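Local coordinates for Thiol:disulfide interchange protein (Klebsiella pneumoniae, PDB 6DXN) that probably acts as a periplasmic DsbA-type thiol:disulfide oxidoreductase of the thioredoxin family, exchanging disulfides with other proteins, at residues A84-L94 with I110-I119; T75-A84 with M127-I137. One frame throughout, in Å; residues are numbered along the deposited sequence. Where two conformers were deposited one is given.

Interaction 1: A84-L94 with I110-I119; sequences AGVDGKVEKLL and IVKVFNQLGI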
ATOM      1  N   ALA A  84      11.727   8.191   7.647  1.00 26.12           N
ATOM      2  CA  ALA A  84      12.864   7.620   8.358  1.00 26.84           C
ATOM      3  C   ALA A  84      13.498   6.526   7.491  1.00 27.95           C
ATOM      4  O   ALA A  84      14.590   6.032   7.790  1.00 31.81           O
ATOM      5  CB  ALA A  84      12.417   7.068   9.687  1.00 27.60           C
ATOM      6  N   GLY A  85      12.774   6.135   6.438  1.00 26.73           N
ATOM      7  CA  GLY A  85      13.239   5.127   5.502  1.00 28.48           C
ATOM      8  C   GLY A  85      13.233   3.721   6.084  1.00 29.25           C
ATOM      9  O   GLY A  85      13.831   2.828   5.484  1.00 27.13           O
ATOM     10  N   VAL A  86      12.555   3.525   7.230  1.00 26.70           N
ATOM     11  CA  VAL A  86      12.463   2.206   7.890  1.00 26.40           C
ATOM     12  C   VAL A  86      11.131   1.540   7.523  1.00 25.83           C
ATOM     13  O   VAL A  86      10.701   0.589   8.194  1.00 29.35           O
ATOM     14  CB  VAL A  86      12.609   2.312   9.423  1.00 26.20           C
ATOM     15  CG1 VAL A  86      13.915   2.989   9.819  1.00 26.49           C
ATOM     16  CG2 VAL A  86      11.423   3.020  10.069  1.00 26.01           C
ATOM     17  N   ASP A  87      10.494   2.030   6.455  1.00 27.26           N
ATOM     18  CA  ASP A  87       9.211   1.519   5.984  1.00 28.34           C
ATOM     19  C   ASP A  87       9.342   0.060   5.530  1.00 31.24           C
ATOM     20  O   ASP A  87       8.352  -0.670   5.515  1.00 34.40           O
ATOM     21  CB  ASP A  87       8.642   2.389   4.860  1.00 27.64           C
ATOM     22  CG  ASP A  87       9.589   2.610   3.691  1.00 27.04           C
ATOM     23  OD1 ASP A  87      10.733   3.045   3.929  1.00 25.53           O
ATOM     24  OD2 ASP A  87       9.183   2.324   2.559  1.00 26.38           O
ATOM     25  N   GLY A  88      10.565  -0.347   5.166  1.00 32.61           N
ATOM     26  CA  GLY A  88      10.832  -1.708   4.708  1.00 33.76           C
ATOM     27  C   GLY A  88      10.821  -2.718   5.843  1.00 35.55           C
ATOM     28  O   GLY A  88      10.457  -3.873   5.638  1.00 37.41           O
ATOM     29  N   LYS A  89      11.204  -2.273   7.047  1.00 36.16           N
ATOM     30  CA  LYS A  89      11.276  -3.157   8.224  1.00 34.28           C
ATOM     31  C   LYS A  89       9.998  -3.099   9.074  1.00 31.01           C
ATOM     32  O   LYS A  89       9.503  -4.136   9.528  1.00 35.05           O
ATOM     33  CB  LYS A  89      12.443  -2.756   9.134  1.00 37.52           C
ATOM     34  CG  LYS A  89      13.839  -2.915   8.551  1.00 38.56           C
ATOM     35  CD  LYS A  89      14.935  -2.576   9.544  1.00 39.67           C
ATOM     36  CE  LYS A  89      16.330  -2.786   8.996  1.00 40.85           C
ATOM     37  NZ  LYS A  89      17.368  -2.505  10.017  1.00 39.85           N
ATOM     38  N   VAL A  90       9.477  -1.887   9.288  1.00 27.28           N
ATOM     39  CA  VAL A  90       8.339  -1.672  10.191  1.00 23.92           C
ATOM     40  C   VAL A  90       7.044  -2.259   9.611  1.00 21.03           C
ATOM     41  O   VAL A  90       6.119  -2.562  10.375  1.00 18.60           O
ATOM     42  CB  VAL A  90       8.151  -0.179  10.522  1.00 24.60           C
ATOM     43  CG1 VAL A  90       7.590   0.586   9.338  1.00 26.22           C
ATOM     44  CG2 VAL A  90       7.266   0.032  11.745  1.00 26.88           C
ATOM     45  N   GLU A  91       6.980  -2.432   8.284  1.00 18.01           N
ATOM     46  CA  GLU A  91       5.746  -2.908   7.673  1.00 17.61           C
ATOM     47  C   GLU A  91       5.292  -4.237   8.315  1.00 17.60           C
ATOM     48  O   GLU A  91       4.171  -4.338   8.811  1.00 14.43           O
ATOM     49  CB  GLU A  91       5.879  -3.037   6.147  1.00 17.66           C
ATOM     50  CG  GLU A  91       4.534  -3.263   5.478  1.00 18.17           C
ATOM     51  CD  GLU A  91       4.512  -3.499   3.973  1.00 18.42           C
ATOM     52  OE1 GLU A  91       5.565  -3.365   3.325  1.00 17.22           O
ATOM     53  OE2 GLU A  91       3.432  -3.848   3.463  1.00 17.57           O
ATOM     54  N   LYS A  92       6.160  -5.255   8.302  1.00 19.09           N
ATOM     55  CA  LYS A  92       5.778  -6.598   8.817  1.00 22.48           C
ATOM     56  C   LYS A  92       5.463  -6.563  10.317  1.00 21.43           C
ATOM     57  O   LYS A  92       4.626  -7.343  10.785  1.00 24.02           O
ATOM     58  CB  LYS A  92       6.878  -7.627   8.530  1.00 23.16           C
ATOM     59  CG  LYS A  92       7.103  -7.941   7.057  1.00 23.92           C
ATOM     60  CD  LYS A  92       8.213  -8.952   6.799  1.00 24.60           C
ATOM     61  CE  LYS A  92       8.561  -9.121   5.331  1.00 27.60           C
ATOM     62  NZ  LYS A  92       7.395  -9.549   4.518  1.00 28.19           N
ATOM     63  N   LEU A  93       6.122  -5.664  11.051  1.00 21.42           N
ATOM     64  CA  LEU A  93       5.966  -5.537  12.506  1.00 23.74           C
ATOM     65  C   LEU A  93       4.605  -4.923  12.870  1.00 22.20           C
ATOM     66  O   LEU A  93       4.063  -5.233  13.949  1.00 20.83           O
ATOM     67  CB  LEU A  93       7.124  -4.703  13.056  1.00 25.50           C
ATOM     68  CG  LEU A  93       8.520  -5.245  12.748  1.00 28.37           C
ATOM     69  CD1 LEU A  93       9.590  -4.257  13.179  1.00 30.92           C
ATOM     70  CD2 LEU A  93       8.745  -6.601  13.404  1.00 29.90           C
ATOM     71  N   LEU A  94       4.058  -4.076  11.987  1.00 19.97           N
ATOM     72  CA  LEU A  94       2.743  -3.458  12.237  1.00 18.49           C
ATOM     73  C   LEU A  94       1.637  -4.474  11.929  1.00 16.91           C
ATOM     74  O   LEU A  94       0.648  -4.533  12.652  1.00 17.23           O
ATOM     75  CB  LEU A  94       2.588  -2.169  11.421  1.00 18.03           C
ATOM     76  CG  LEU A  94       3.416  -0.979  11.906  1.00 19.82           C
ATOM     77  CD1 LEU A  94       3.442   0.132  10.873  1.00 20.61           C
ATOM     78  CD2 LEU A  94       2.894  -0.457  13.236  1.00 19.52           C
ATOM     79  N   ILE A 110       2.184   1.767  18.891  1.00 17.63           N
ATOM     80  CA  ILE A 110       2.798   1.842  17.567  1.00 19.25           C
ATOM     81  C   ILE A 110       4.217   2.404  17.719  1.00 19.92           C
ATOM     82  O   ILE A 110       5.137   1.951  17.044  1.00 23.78           O
ATOM     83  CB  ILE A 110       1.939   2.676  16.594  1.00 18.81           C
ATOM     84  CG1 ILE A 110       0.588   2.005  16.324  1.00 18.28           C
ATOM     85  CG2 ILE A 110       2.706   2.937  15.308  1.00 20.00           C
ATOM     86  CD1 ILE A 110      -0.383   2.845  15.515  1.00 18.16           C
ATOM     87  N   VAL A 111       4.376   3.382  18.624  1.00 19.77           N
ATOM     88  CA  VAL A 111       5.657   4.021  18.888  1.00 19.57           C
ATOM     89  C   VAL A 111       6.648   2.975  19.411  1.00 20.37           C
ATOM     90  O   VAL A 111       7.831   3.038  19.082  1.00 18.28           O
ATOM     91  CB  VAL A 111       5.516   5.206  19.866  1.00 19.85           C
ATOM     92  CG1 VAL A 111       6.862   5.663  20.406  1.00 21.92           C
ATOM     93  CG2 VAL A 111       4.770   6.371  19.242  1.00 19.80           C
ATOM     94  N   LYS A 112       6.148   2.012  20.201  1.00 21.68           N
ATOM     95  CA  LYS A 112       7.011   0.964  20.765  1.00 23.78           C
ATOM     96  C   LYS A 112       7.671   0.157  19.639  1.00 21.11           C
ATOM     97  O   LYS A 112       8.787  -0.285  19.800  1.00 20.81           O
ATOM     98  CB  LYS A 112       6.260   0.061  21.750  1.00 24.69           C
ATOM     99  CG  LYS A 112       5.842   0.746  23.047  1.00 26.68           C
ATOM    100  CD  LYS A 112       5.463  -0.206  24.166  1.00 27.91           C
ATOM    101  CE  LYS A 112       4.389  -1.203  23.781  1.00 28.44           C
ATOM    102  NZ  LYS A 112       4.017  -2.068  24.925  1.00 29.62           N
ATOM    103  N   VAL A 113       6.993  -0.011  18.500  1.00 22.97           N
ATOM    104  CA  VAL A 113       7.587  -0.757  17.369  1.00 21.92           C
ATOM    105  C   VAL A 113       8.848  -0.015  16.892  1.00 22.22           C
ATOM    106  O   VAL A 113       9.908  -0.626  16.668  1.00 23.55           O
ATOM    107  CB  VAL A 113       6.578  -0.954  16.216  1.00 24.50           C
ATOM    108  CG1 VAL A 113       7.217  -1.649  15.021  1.00 25.37           C
ATOM    109  CG2 VAL A 113       5.338  -1.716  16.662  1.00 24.54           C
ATOM    110  N   PHE A 114       8.727   1.310  16.760  1.00 20.61           N
ATOM    111  CA  PHE A 114       9.806   2.186  16.276  1.00 21.41           C
ATOM    112  C   PHE A 114      10.988   2.200  17.257  1.00 23.04           C
ATOM    113  O   PHE A 114      12.148   2.309  16.839  1.00 24.74           O
ATOM    114  CB  PHE A 114       9.243   3.586  16.016  1.00 20.88           C
ATOM    115  CG  PHE A 114       8.343   3.688  14.808  1.00 21.87           C
ATOM    116  CD1 PHE A 114       7.120   3.033  14.769  1.00 23.86           C
ATOM    117  CD2 PHE A 114       8.710   4.462  13.717  1.00 23.02           C
ATOM    118  CE1 PHE A 114       6.295   3.136  13.661  1.00 24.13           C
ATOM    119  CE2 PHE A 114       7.883   4.563  12.610  1.00 25.23           C
ATOM    120  CZ  PHE A 114       6.678   3.898  12.583  1.00 24.71           C
ATOM    121  N   ASN A 115      10.685   2.085  18.553  1.00 23.08           N
ATOM    122  CA  ASN A 115      11.700   2.068  19.615  1.00 24.03           C
ATOM    123  C   ASN A 115      12.631   0.863  19.438  1.00 27.20           C
ATOM    124  O   ASN A 115      13.839   0.976  19.643  1.00 27.63           O
ATOM    125  CB  ASN A 115      11.074   1.984  21.011  1.00 22.41           C
ATOM    126  CG  ASN A 115      10.299   3.213  21.440  1.00 21.92           C
ATOM    127  OD1 ASN A 115       9.406   3.111  22.274  1.00 18.70           O
ATOM    128  ND2 ASN A 115      10.645   4.377  20.907  1.00 20.69           N
ATOM    129  N   GLN A 116      12.043  -0.277  19.057  0.50 27.03           N
ATOM    130  CA  GLN A 116      12.759  -1.543  18.854  0.50 27.15           C
ATOM    131  C   GLN A 116      13.694  -1.452  17.640  0.50 28.35           C
ATOM    132  O   GLN A 116      14.592  -2.285  17.493  0.50 29.06           O
ATOM    133  CB  GLN A 116      11.740  -2.667  18.657  0.50 26.16           C
ATOM    134  CG  GLN A 116      10.730  -2.760  19.791  0.50 24.47           C
ATOM    135  CD  GLN A 116       9.505  -3.551  19.403  0.50 23.77           C
ATOM    136  OE1 GLN A 116       9.524  -4.344  18.464  0.50 23.75           O
ATOM    137  NE2 GLN A 116       8.418  -3.326  20.123  0.50 22.00           N
ATOM    138  N   LEU A 117      13.466  -0.449  16.780  1.00 30.15           N
ATOM    139  CA  LEU A 117      14.279  -0.238  15.572  1.00 29.93           C
ATOM    140  C   LEU A 117      15.361   0.828  15.809  1.00 31.84           C
ATOM    141  O   LEU A 117      16.218   1.040  14.942  1.00 34.79           O
ATOM    142  CB  LEU A 117      13.364   0.163  14.408  1.00 30.23           C
ATOM    143  CG  LEU A 117      12.315  -0.874  13.999  1.00 31.35           C
ATOM    144  CD1 LEU A 117      11.534  -0.401  12.782  1.00 31.04           C
ATOM    145  CD2 LEU A 117      12.956  -2.225  13.716  1.00 31.93           C
ATOM    146  N   GLY A 118      15.315   1.502  16.963  1.00 30.59           N
ATOM    147  CA  GLY A 118      16.310   2.523  17.310  1.00 29.75           C
ATOM    148  C   GLY A 118      15.795   3.941  17.109  1.00 28.36           C
ATOM    149  O   GLY A 118      16.581   4.877  16.954  1.00 28.46           O
ATOM    150  N   ILE A 119      14.469   4.092  17.097  1.00 25.95           N
ATOM    151  CA  ILE A 119      13.846   5.401  16.972  1.00 25.73           C
ATOM    152  C   ILE A 119      13.170   5.711  18.315  1.00 26.35           C
ATOM    153  O   ILE A 119      12.126   5.134  18.653  1.00 26.66           O
ATOM    154  CB  ILE A 119      12.874   5.441  15.774  1.00 22.99           C
ATOM    155  CG1 ILE A 119      13.610   5.136  14.465  1.00 21.88           C
ATOM    156  CG2 ILE A 119      12.130   6.767  15.711  1.00 23.75           C
ATOM    157  CD1 ILE A 119      12.728   5.096  13.238  1.00 22.05           C
TER

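Interaction 2: T75-A84 with M127-I137; sequences TEAWAVAQYA and MQSNFMVKALI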
ATOM      1  N   THR A  75      -1.592   5.657   9.593  1.00 11.11           N
ATOM      2  CA  THR A  75      -1.263   6.428   8.376  1.00 12.75           C
ATOM      3  C   THR A  75      -0.086   7.354   8.700  1.00 12.51           C
ATOM      4  O   THR A  75       0.753   7.617   7.861  1.00 13.61           O
ATOM      5  CB  THR A  75      -2.482   7.187   7.830  1.00 12.11           C
ATOM      6  OG1 THR A  75      -3.509   6.236   7.570  1.00 12.03           O
ATOM      7  CG2 THR A  75      -2.194   7.959   6.561  1.00 12.09           C
ATOM      8  N   GLU A  76      -0.034   7.805   9.960  1.00 13.82           N
ATOM      9  CA  GLU A  76       1.026   8.648  10.424  1.00 13.57           C
ATOM     10  C   GLU A  76       2.300   7.813  10.582  1.00 13.09           C
ATOM     11  O   GLU A  76       3.380   8.243  10.179  1.00 12.02           O
ATOM     12  CB  GLU A  76       0.625   9.307  11.743  1.00 14.74           C
ATOM     13  CG  GLU A  76       1.705  10.182  12.340  1.00 15.67           C
ATOM     14  CD  GLU A  76       1.284  10.833  13.643  1.00 16.92           C
ATOM     15  OE1 GLU A  76       0.916  10.097  14.580  1.00 19.26           O
ATOM     16  OE2 GLU A  76       1.292  12.070  13.704  1.00 20.47           O
ATOM     17  N   ALA A  77       2.157   6.614  11.166  1.00 12.35           N
ATOM     18  CA  ALA A  77       3.306   5.746  11.387  1.00 11.69           C
ATOM     19  C   ALA A  77       3.933   5.343  10.044  1.00 11.74           C
ATOM     20  O   ALA A  77       5.162   5.273   9.920  1.00 10.75           O
ATOM     21  CB  ALA A  77       2.894   4.542  12.191  1.00 11.87           C
ATOM     22  N   TRP A  78       3.088   5.122   9.031  1.00 11.31           N
ATOM     23  CA  TRP A  78       3.610   4.707   7.711  1.00 10.84           C
ATOM     24  C   TRP A  78       4.394   5.876   7.080  1.00 11.78           C
ATOM     25  O   TRP A  78       5.471   5.684   6.490  1.00 11.60           O
ATOM     26  CB  TRP A  78       2.455   4.176   6.854  1.00 10.21           C
ATOM     27  CG  TRP A  78       2.857   3.508   5.574  1.00  9.69           C
ATOM     28  CD1 TRP A  78       2.433   3.836   4.320  1.00  9.92           C
ATOM     29  CD2 TRP A  78       3.782   2.418   5.411  1.00  9.90           C
ATOM     30  NE1 TRP A  78       3.008   3.014   3.395  1.00  9.73           N
ATOM     31  CE2 TRP A  78       3.844   2.136   4.030  1.00  9.65           C
ATOM     32  CE3 TRP A  78       4.549   1.640   6.290  1.00 10.14           C
ATOM     33  CZ2 TRP A  78       4.646   1.124   3.508  1.00  9.16           C
ATOM     34  CZ3 TRP A  78       5.365   0.656   5.769  1.00 10.26           C
ATOM     35  CH2 TRP A  78       5.402   0.399   4.395  1.00  9.93           C
ATOM     36  N   ALA A  79       3.859   7.092   7.237  1.00 13.12           N
ATOM     37  CA  ALA A  79       4.477   8.310   6.711  1.00 14.05           C
ATOM     38  C   ALA A  79       5.840   8.539   7.375  1.00 15.24           C
ATOM     39  O   ALA A  79       6.821   8.847   6.692  1.00 14.49           O
ATOM     40  CB  ALA A  79       3.547   9.479   6.907  1.00 13.95           C
ATOM     41  N   VAL A  80       5.893   8.384   8.708  1.00 16.75           N
ATOM     42  CA  VAL A  80       7.145   8.525   9.447  1.00 18.21           C
ATOM     43  C   VAL A  80       8.096   7.408   9.005  1.00 19.17           C
ATOM     44  O   VAL A  80       9.302   7.638   8.849  1.00 22.32           O
ATOM     45  CB  VAL A  80       6.940   8.490  10.978  1.00 18.60           C
ATOM     46  CG1 VAL A  80       8.252   8.293  11.718  1.00 20.04           C
ATOM     47  CG2 VAL A  80       6.229   9.726  11.498  1.00 18.28           C
ATOM     48  N   ALA A  81       7.538   6.203   8.832  1.00 19.04           N
ATOM     49  CA  ALA A  81       8.290   5.001   8.437  1.00 19.90           C
ATOM     50  C   ALA A  81       9.086   5.228   7.144  1.00 21.51           C
ATOM     51  O   ALA A  81      10.241   4.787   7.036  1.00 22.92           O
ATOM     52  CB  ALA A  81       7.334   3.844   8.268  1.00 21.34           C
ATOM     53  N   GLN A  82       8.462   5.911   6.178  1.00 20.01           N
ATOM     54  CA  GLN A  82       9.054   6.175   4.851  1.00 23.43           C
ATOM     55  C   GLN A  82      10.020   7.367   4.920  1.00 24.11           C
ATOM     56  O   GLN A  82      11.012   7.400   4.203  1.00 22.17           O
ATOM     57  CB  GLN A  82       7.945   6.426   3.829  1.00 21.96           C
ATOM     58  CG  GLN A  82       7.038   5.224   3.638  1.00 23.35           C
ATOM     59  CD  GLN A  82       5.772   5.556   2.894  1.00 24.84           C
ATOM     60  OE1 GLN A  82       4.679   5.200   3.323  1.00 30.20           O
ATOM     61  NE2 GLN A  82       5.905   6.264   1.785  1.00 28.55           N
ATOM     62  N   TYR A  83       9.704   8.338   5.781  1.00 25.36           N
ATOM     63  CA  TYR A  83      10.553   9.517   5.981  1.00 28.46           C
ATOM     64  C   TYR A  83      11.860   9.083   6.655  1.00 28.45           C
ATOM     65  O   TYR A  83      12.940   9.565   6.302  1.00 26.80           O
ATOM     66  CB  TYR A  83       9.821  10.574   6.811  1.00 30.75           C
ATOM     67  CG  TYR A  83      10.692  11.713   7.277  1.00 32.94           C
ATOM     68  CD1 TYR A  83      10.971  12.789   6.449  1.00 35.33           C
ATOM     69  CD2 TYR A  83      11.236  11.721   8.553  1.00 35.87           C
ATOM     70  CE1 TYR A  83      11.776  13.836   6.871  1.00 37.60           C
ATOM     71  CE2 TYR A  83      12.042  12.761   8.990  1.00 37.48           C
ATOM     72  CZ  TYR A  83      12.312  13.824   8.146  1.00 38.00           C
ATOM     73  OH  TYR A  83      13.104  14.850   8.575  1.00 45.19           O
ATOM     74  N   ALA A  84      11.727   8.191   7.647  1.00 26.12           N
ATOM     75  CA  ALA A  84      12.864   7.620   8.358  1.00 26.84           C
ATOM     76  C   ALA A  84      13.498   6.526   7.491  1.00 27.95           C
ATOM     77  O   ALA A  84      14.590   6.032   7.790  1.00 31.81           O
ATOM     78  CB  ALA A  84      12.417   7.068   9.687  1.00 27.60           C
HETATM   79  N   MSE A 127       9.412  13.660  14.255  1.00 28.16           N
HETATM   80  CA  MSE A 127       9.027  13.293  12.887  1.00 28.64           C
HETATM   81  C   MSE A 127       7.556  13.515  12.639  1.00 28.06           C
HETATM   82  O   MSE A 127       7.167  13.940  11.556  1.00 26.31           O
HETATM   83  CB  MSE A 127       9.488  11.861  12.603  1.00 32.12           C
HETATM   84  CG  MSE A 127      11.015  11.887  12.458  1.00 37.68           C
HETATM   85 SE   MSE A 127      11.795  10.159  11.917  1.00 46.11          SE
HETATM   86  CE  MSE A 127      11.129   8.986  13.348  1.00 44.94           C
ATOM     87  N   GLN A 128       6.727  13.245  13.654  1.00 26.17           N
ATOM     88  CA  GLN A 128       5.282  13.453  13.537  1.00 25.78           C
ATOM     89  C   GLN A 128       4.967  14.897  13.124  1.00 24.36           C
ATOM     90  O   GLN A 128       3.921  15.153  12.521  1.00 23.82           O
ATOM     91  CB  GLN A 128       4.572  13.180  14.863  1.00 25.11           C
ATOM     92  CG  GLN A 128       4.401  11.709  15.206  1.00 26.12           C
ATOM     93  CD  GLN A 128       3.896  11.550  16.620  1.00 24.91           C
ATOM     94  OE1 GLN A 128       4.591  11.865  17.578  1.00 27.72           O
ATOM     95  NE2 GLN A 128       2.682  11.048  16.761  1.00 22.40           N
ATOM     96  N   SER A 129       5.880  15.824  13.452  1.00 24.40           N
ATOM     97  CA  SER A 129       5.693  17.248  13.194  1.00 24.86           C
ATOM     98  C   SER A 129       6.181  17.642  11.789  1.00 25.49           C
ATOM     99  O   SER A 129       5.629  18.556  11.181  1.00 25.76           O
ATOM    100  CB  SER A 129       6.412  18.062  14.241  1.00 25.39           C
ATOM    101  OG  SER A 129       6.079  17.630  15.550  1.00 25.56           O
ATOM    102  N   ASN A 130       7.224  16.952  11.314  1.00 23.83           N
ATOM    103  CA  ASN A 130       7.903  17.211  10.032  1.00 24.03           C
ATOM    104  C   ASN A 130       6.899  17.561   8.919  1.00 21.20           C
ATOM    105  O   ASN A 130       5.860  16.910   8.727  1.00 18.01           O
ATOM    106  CB  ASN A 130       8.824  16.042   9.672  1.00 24.31           C
ATOM    107  CG  ASN A 130       9.563  16.244   8.367  1.00 26.09           C
ATOM    108  OD1 ASN A 130       9.026  15.977   7.293  1.00 24.13           O
ATOM    109  ND2 ASN A 130      10.819  16.648   8.456  1.00 26.61           N
ATOM    110  N   PHE A 131       7.250  18.594   8.156  1.00 19.63           N
ATOM    111  CA  PHE A 131       6.395  19.086   7.068  1.00 19.19           C
ATOM    112  C   PHE A 131       6.168  18.011   5.988  1.00 16.95           C
ATOM    113  O   PHE A 131       5.076  17.921   5.460  1.00 15.82           O
ATOM    114  CB  PHE A 131       6.950  20.393   6.486  1.00 18.10           C
ATOM    115  CG  PHE A 131       8.178  20.272   5.618  1.00 18.99           C
ATOM    116  CD1 PHE A 131       8.052  20.079   4.248  1.00 18.93           C
ATOM    117  CD2 PHE A 131       9.457  20.391   6.151  1.00 18.16           C
ATOM    118  CE1 PHE A 131       9.173  19.978   3.440  1.00 17.85           C
ATOM    119  CE2 PHE A 131      10.579  20.281   5.343  1.00 17.33           C
ATOM    120  CZ  PHE A 131      10.435  20.071   3.987  1.00 19.01           C
HETATM  121  N   MSE A 132       7.196  17.205   5.686  0.50 18.01           N
HETATM  122  CA  MSE A 132       7.074  16.172   4.640  0.50 19.21           C
HETATM  123  C   MSE A 132       6.201  15.042   5.119  0.50 18.96           C
HETATM  124  O   MSE A 132       5.461  14.456   4.341  0.50 20.82           O
HETATM  125  CB  MSE A 132       8.422  15.608   4.186  0.50 19.80           C
HETATM  126  CG  MSE A 132       9.119  16.581   3.237  0.50 20.09           C
HETATM  127 SE   MSE A 132      11.056  16.239   3.178  0.50 20.57          SE
HETATM  128  CE  MSE A 132      10.999  14.721   1.924  0.50 20.21           C
ATOM    129  N   VAL A 133       6.285  14.741   6.419  1.00 18.65           N
ATOM    130  CA  VAL A 133       5.491  13.660   7.032  1.00 18.25           C
ATOM    131  C   VAL A 133       4.002  14.024   6.938  1.00 17.63           C
ATOM    132  O   VAL A 133       3.183  13.221   6.488  1.00 17.71           O
ATOM    133  CB  VAL A 133       5.947  13.392   8.480  1.00 16.45           C
ATOM    134  CG1 VAL A 133       4.927  12.595   9.284  1.00 17.82           C
ATOM    135  CG2 VAL A 133       7.299  12.706   8.499  1.00 16.76           C
ATOM    136  N   LYS A 134       3.683  15.265   7.303  1.00 18.25           N
ATOM    137  CA  LYS A 134       2.313  15.780   7.300  1.00 19.49           C
ATOM    138  C   LYS A 134       1.763  15.830   5.874  1.00 18.77           C
ATOM    139  O   LYS A 134       0.591  15.571   5.656  1.00 18.71           O
ATOM    140  CB  LYS A 134       2.285  17.175   7.927  1.00 20.34           C
ATOM    141  CG  LYS A 134       2.732  17.225   9.383  1.00 20.88           C
ATOM    142  CD  LYS A 134       3.077  18.635   9.854  1.00 22.90           C
ATOM    143  CE  LYS A 134       1.893  19.572   9.961  1.00 24.46           C
ATOM    144  NZ  LYS A 134       0.971  19.166  11.046  1.00 27.28           N
ATOM    145  N   ALA A 135       2.626  16.184   4.917  1.00 19.46           N
ATOM    146  CA  ALA A 135       2.205  16.283   3.522  1.00 19.42           C
ATOM    147  C   ALA A 135       1.815  14.901   2.987  1.00 18.33           C
ATOM    148  O   ALA A 135       0.856  14.789   2.230  1.00 16.40           O
ATOM    149  CB  ALA A 135       3.301  16.907   2.688  1.00 19.07           C
ATOM    150  N   LEU A 136       2.555  13.865   3.409  1.00 19.35           N
ATOM    151  CA  LEU A 136       2.317  12.494   2.943  1.00 20.15           C
ATOM    152  C   LEU A 136       1.038  11.940   3.590  1.00 19.11           C
ATOM    153  O   LEU A 136       0.294  11.213   2.958  1.00 18.42           O
ATOM    154  CB  LEU A 136       3.544  11.636   3.267  1.00 22.60           C
ATOM    155  CG  LEU A 136       3.552  10.224   2.680  1.00 23.22           C
ATOM    156  CD1 LEU A 136       3.387  10.256   1.163  1.00 25.55           C
ATOM    157  CD2 LEU A 136       4.836   9.502   3.044  1.00 24.10           C
ATOM    158  N   ILE A 137       0.802  12.284   4.858  1.00 19.25           N
ATOM    159  CA  ILE A 137      -0.412  11.871   5.576  1.00 17.52           C
ATOM    160  C   ILE A 137      -1.632  12.456   4.845  1.00 17.58           C
ATOM    161  O   ILE A 137      -2.620  11.770   4.624  1.00 17.00           O
ATOM    162  CB  ILE A 137      -0.348  12.313   7.059  1.00 17.46           C
ATOM    163  CG1 ILE A 137       0.767  11.588   7.815  1.00 16.97           C
ATOM    164  CG2 ILE A 137      -1.695  12.128   7.745  1.00 16.68           C
ATOM    165  CD1 ILE A 137       1.081  12.186   9.161  1.00 18.56           C
TER
HETATM  166  O   HOH W   1       1.623  14.089  12.193  1.00 33.11           O

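Interaction 1: A84-L94 with I110-I119
Within the helical domain that DsbA proteins carry between two strands of their thioredoxin fold, Val90 and Leu93 of helix 87-99 pack against Val113 and Leu117 of segment 110-119. The axes of the short segments 87-94 and 110-115 approach to 10.4 Å, and their directions differ by 134°. No hydrogen bond spans the interface; aliphatic branches and one ring carry it.

Val90 is central. Its chi1 of 73° sets CG2 anti to the backbone N, where this methyl meets two residues at once: it lies 3.7 Å from Val113 CG1, the two side chains crossing at about a right angle, and 3.8 Å from Phe114 CE1. The latter is an off-centre CH-pi contact, with CG2 30° off the ring normal. Val113 CG1 is also pressed by Leu93 CB at 3.6 Å, so one methyl touches both Val90 and Leu93, three residues apart on the facing helix. Further out, Leu93 CD1 and Leu117 CD2 meet tip to tip at 4.0 Å. The interface runs on at both ends: Leu94 CD2 touches Ile110 CG2 at 4.0 Å, while Val86 CG2 meets Ile119 CD1 tip to tip, also at 4.0 Å.

Ile119 is brought there by the way helix 107-115 terminates. Gly118 takes positive phi in a Schellman motif, with Ile119 N bonding Phe114 O and Gly118 N bonding Asn115 O, and Asn115 ND2 binds Ile119 O at 2.8 Å. Tyr124 of helix 121-129 adds an edge-to-face ring contact to Phe114. These features identify an apolar interface between two steeply inclined helices, ended by a glycine Schellman motif, in the helical insertion characteristic of DsbA.

Interaction 2: T75-A84 with M127-I137
Glu76 reaches Gln128 with an extended chain, its CG anti to the backbone N (chi1 178°), and a similar first torsion in Tyr83 (170°) swings its ring between Met127 and Asn130. The Glu76 and Gln128 side chains cross at about a right angle: Gln128 NE2 donates to Glu76 OE1 at 3.0 Å, from 54° above the carboxylate plane. The other oxygen, OE2, is linked through a water to Gln128 O, so both carboxylate oxygens are tied to the end of helix 121-129.

Met127, a selenomethionine, brings SE into the plane of the Tyr83 ring at its edge, 5.0 Å from the centroid, a Met-aromatic contact. Its CE lies only 3.4 Å from Val80 CG1, a tight fit. On the ring's CE1 side sits Asn130, whose OD1 caps helix 131-146 by accepting from Val133 N at 3.1 Å, and more weakly from Met132 N.

Where the helices come nearest, the small Ala79 lets the backbones close in, its CA standing 5.5 Å from that of Val133. Ile137 CG1 packs on Ala79 CB at 3.6 Å, and Val133 divides its methyls, CG1 going to Val80 CG2 and CG2 to Tyr83 CB at 3.7 Å.

Helix 71-83 is thus cradled by the junction of helices 121-129 and 131-146. Away from that junction, helices 107-115 and 87-99 cover its other sides, while Trp78 NE1 bonds Lys61 O of strand 60-63 and its ring meets Phe29 of strand 25-29 edge-to-face.

Interactions 1 and 2 lie about 13 Å apart between centres and share Ala84, in the link between helix 71-83 and helix 87-99. Among the short approaches that join them are Asp87 O to Trp78 CZ3 at 3.3 Å, and Val90 CG1 to Ala81 CB, Phe114 CZ to Ala77 O and Ile119 CG2 to Met127 CE, each 3.4 Å. Helix 71-83 therefore has the 84-94/110-119 pair on one flank and the 127-137 junction on another. Interaction 1 borders the region of the predicted redox-active pair Cys33 and Cys36, which forms no disulfide here: Leu94 touches Phe31, and Glu91 touches Ala40 of helix 34-41 while pairing with Lys61 of strand 60-63.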